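Local structure of CurJ (Moorea producens 3L, 5TZ6) at the interface of chains A and B. The protein catalyses vinylogous dehydration as the dehydratase domain of a polyketide synthase module in curacin biosynthesis. Numbering follows the deposited sequence. Chains: chain A/B, CurJ.

The interface of chains A and B. Residues chain A 25, 93, 95, 106, 108, 110, 131; chain B 18-20.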
loop_
_atom_site.group_PDB
_atom_site.type_symbol
_atom_site.label_atom_id
_atom_site.label_comp_id
_atom_site.label_asym_id
_atom_site.label_seq_id
_atom_site.Cartn_x
_atom_site.Cartn_y
_atom_site.Cartn_z
ATOM N N PHE A 25 -6.446 1.769 -3.618
ATOM C CA PHE A 25 -5.718 0.613 -4.115
ATOM C C PHE A 25 -5.806 -0.546 -3.135
ATOM O O PHE A 25 -5.743 -0.350 -1.919
ATOM C CB PHE A 25 -4.248 0.958 -4.367
ATOM C CG PHE A 25 -4.046 2.010 -5.420
ATOM C CD1 PHE A 25 -3.985 3.353 -5.076
ATOM C CD2 PHE A 25 -3.910 1.658 -6.753
ATOM C CE1 PHE A 25 -3.797 4.325 -6.046
ATOM C CE2 PHE A 25 -3.725 2.625 -7.728
ATOM C CZ PHE A 25 -3.668 3.960 -7.374
ATOM N N GLN A 93 -3.421 -5.845 -8.303
ATOM C CA GLN A 93 -3.978 -4.663 -7.669
ATOM C C GLN A 93 -5.399 -4.440 -8.157
ATOM O O GLN A 93 -5.714 -4.679 -9.331
ATOM C CB GLN A 93 -3.147 -3.419 -7.954
ATOM C CG GLN A 93 -1.753 -3.428 -7.371
ATOM C CD GLN A 93 -0.983 -2.185 -7.763
ATOM O OE1 GLN A 93 -1.279 -1.560 -8.783
ATOM N NE2 GLN A 93 -0.009 -1.801 -6.944
ATOM N N VAL A 95 -7.895 -1.271 -8.447
ATOM C CA VAL A 95 -7.830 0.182 -8.504
ATOM C C VAL A 95 -9.256 0.697 -8.606
ATOM O O VAL A 95 -9.981 0.358 -9.553
ATOM C CB VAL A 95 -6.977 0.675 -9.682
ATOM C CG1 VAL A 95 -6.778 2.178 -9.600
ATOM C CG2 VAL A 95 -5.635 -0.050 -9.699
ATOM N N GLN A 106 -10.580 -1.276 -11.930
ATOM C CA GLN A 106 -9.719 -2.088 -12.777
ATOM C C GLN A 106 -8.925 -3.042 -11.895
ATOM O O GLN A 106 -8.254 -2.606 -10.955
ATOM C CB GLN A 106 -8.760 -1.218 -13.597
ATOM C CG GLN A 106 -9.430 -0.407 -14.683
ATOM C CD GLN A 106 -8.444 0.444 -15.457
ATOM O OE1 GLN A 106 -7.891 1.409 -14.927
ATOM N NE2 GLN A 106 -8.217 0.086 -16.722
ATOM N N ILE A 108 -5.780 -5.329 -12.186
ATOM C CA ILE A 108 -4.580 -5.428 -13.012
ATOM C C ILE A 108 -3.543 -6.271 -12.275
ATOM O O ILE A 108 -3.671 -6.553 -11.084
ATOM C CB ILE A 108 -3.977 -4.047 -13.349
ATOM C CG1 ILE A 108 -3.315 -3.438 -12.113
ATOM C CG2 ILE A 108 -5.041 -3.107 -13.896
ATOM C CD1 ILE A 108 -2.579 -2.154 -12.411
ATOM N N PHE A 110 1.033 -7.418 -12.530
ATOM C CA PHE A 110 2.366 -7.188 -13.076
ATOM C C PHE A 110 3.368 -8.002 -12.268
ATOM O O PHE A 110 3.072 -8.458 -11.159
ATOM C CB PHE A 110 2.741 -5.696 -13.061
ATOM C CG PHE A 110 2.589 -5.030 -11.714
ATOM C CD1 PHE A 110 1.406 -4.393 -11.369
ATOM C CD2 PHE A 110 3.632 -5.033 -10.798
ATOM C CE1 PHE A 110 1.262 -3.774 -10.132
ATOM C CE2 PHE A 110 3.495 -4.415 -9.563
ATOM C CZ PHE A 110 2.309 -3.785 -9.231
ATOM N N TRP A 131 2.322 -4.401 -17.645
ATOM C CA TRP A 131 1.200 -4.750 -16.782
ATOM C C TRP A 131 0.019 -5.159 -17.649
ATOM O O TRP A 131 0.002 -4.934 -18.863
ATOM C CB TRP A 131 0.824 -3.594 -15.850
ATOM C CG TRP A 131 0.629 -2.283 -16.550
ATOM C CD1 TRP A 131 1.603 -1.471 -17.061
ATOM C CD2 TRP A 131 -0.616 -1.623 -16.804
ATOM N NE1 TRP A 131 1.039 -0.348 -17.620
ATOM C CE2 TRP A 131 -0.321 -0.419 -17.474
ATOM C CE3 TRP A 131 -1.948 -1.934 -16.531
ATOM C CZ2 TRP A 131 -1.311 0.470 -17.878
ATOM C CZ3 TRP A 131 -2.929 -1.051 -16.929
ATOM C CH2 TRP A 131 -2.607 0.136 -17.597
ATOM N N SER B 18 2.147 1.892 -8.418
ATOM C CA SER B 18 1.220 1.215 -9.314
ATOM C C SER B 18 1.360 1.749 -10.733
ATOM O O SER B 18 1.521 2.964 -10.918
ATOM C CB SER B 18 -0.229 1.384 -8.844
ATOM O OG SER B 18 -1.141 0.839 -9.783
ATOM N N PRO B 19 1.270 0.887 -11.741
ATOM C CA PRO B 19 1.252 1.374 -13.127
ATOM C C PRO B 19 0.162 2.405 -13.374
ATOM O O PRO B 19 0.232 3.168 -14.343
ATOM C CB PRO B 19 1.014 0.096 -13.940
ATOM C CG PRO B 19 1.518 -1.000 -13.068
ATOM C CD PRO B 19 1.231 -0.581 -11.663
ATOM N N LEU B 20 -0.855 2.434 -12.513
ATOM C CA LEU B 20 -1.960 3.374 -12.645
ATOM C C LEU B 20 -1.829 4.558 -11.695
ATOM O O LEU B 20 -2.806 5.284 -11.476
ATOM C CB LEU B 20 -3.293 2.658 -12.433
ATOM C CG LEU B 20 -3.829 1.961 -13.684
ATOM C CD1 LEU B 20 -2.768 1.074 -14.315
ATOM C CD2 LEU B 20 -5.070 1.153 -13.359
#
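An ST-turn leaving strand 14-18 of chain B, B:Ser18 to B:Leu20, presses onto strands 24-30, 90-99 and 102-110 of chain A, with A:Trp131, in the loop just before strand 132-141, alongside, an example of a short loop anchored by a hydroxyl hydrogen bond together with apolar packing. One face of the A:Trp131 indole takes both B:Pro19 and B:Leu20: B:Pro19 CB lies 3.5 Å from the centroid of the five-membered ring, and B:Leu20 CD1 lies 3.6 Å from that of the six-membered ring, both as CH-pi contacts. A chi1 of 51° places CG between the backbone N and carbonyl carbon, and chi2 turns the face toward chain B. B:Pro19 CD sits above the rim of the A:Phe110 ring, 3.5 Å from CE1. A:Ile108 meets B:Leu20 tip to tip, CD1 to CD1 at 3.8 Å, while the other leucine methyl, CD2, rests 3.9 Å from A:Val95 CG2. An alanine in place of A:Trp131 would probably open a gap beside B:Pro19 and leave B:Leu20 CD1 without its aromatic platform. B:Ser18 OG donates to the side-chain carbonyl A:Gln93 OE1 at 2.6 Å; the donor lies 16° from the carbonyl plane, with a C=O...donor angle of 141°. The same hydroxyl accepts a hydrogen bond from the backbone N-H of B:Leu20 (N to OG 3.2 Å), bracing the turn. Although the structure alone does not show this pairing to be biological, the contact, repeated by the two-fold, docks each copy's loop on its partner and contributes to holding the deposited dimer together.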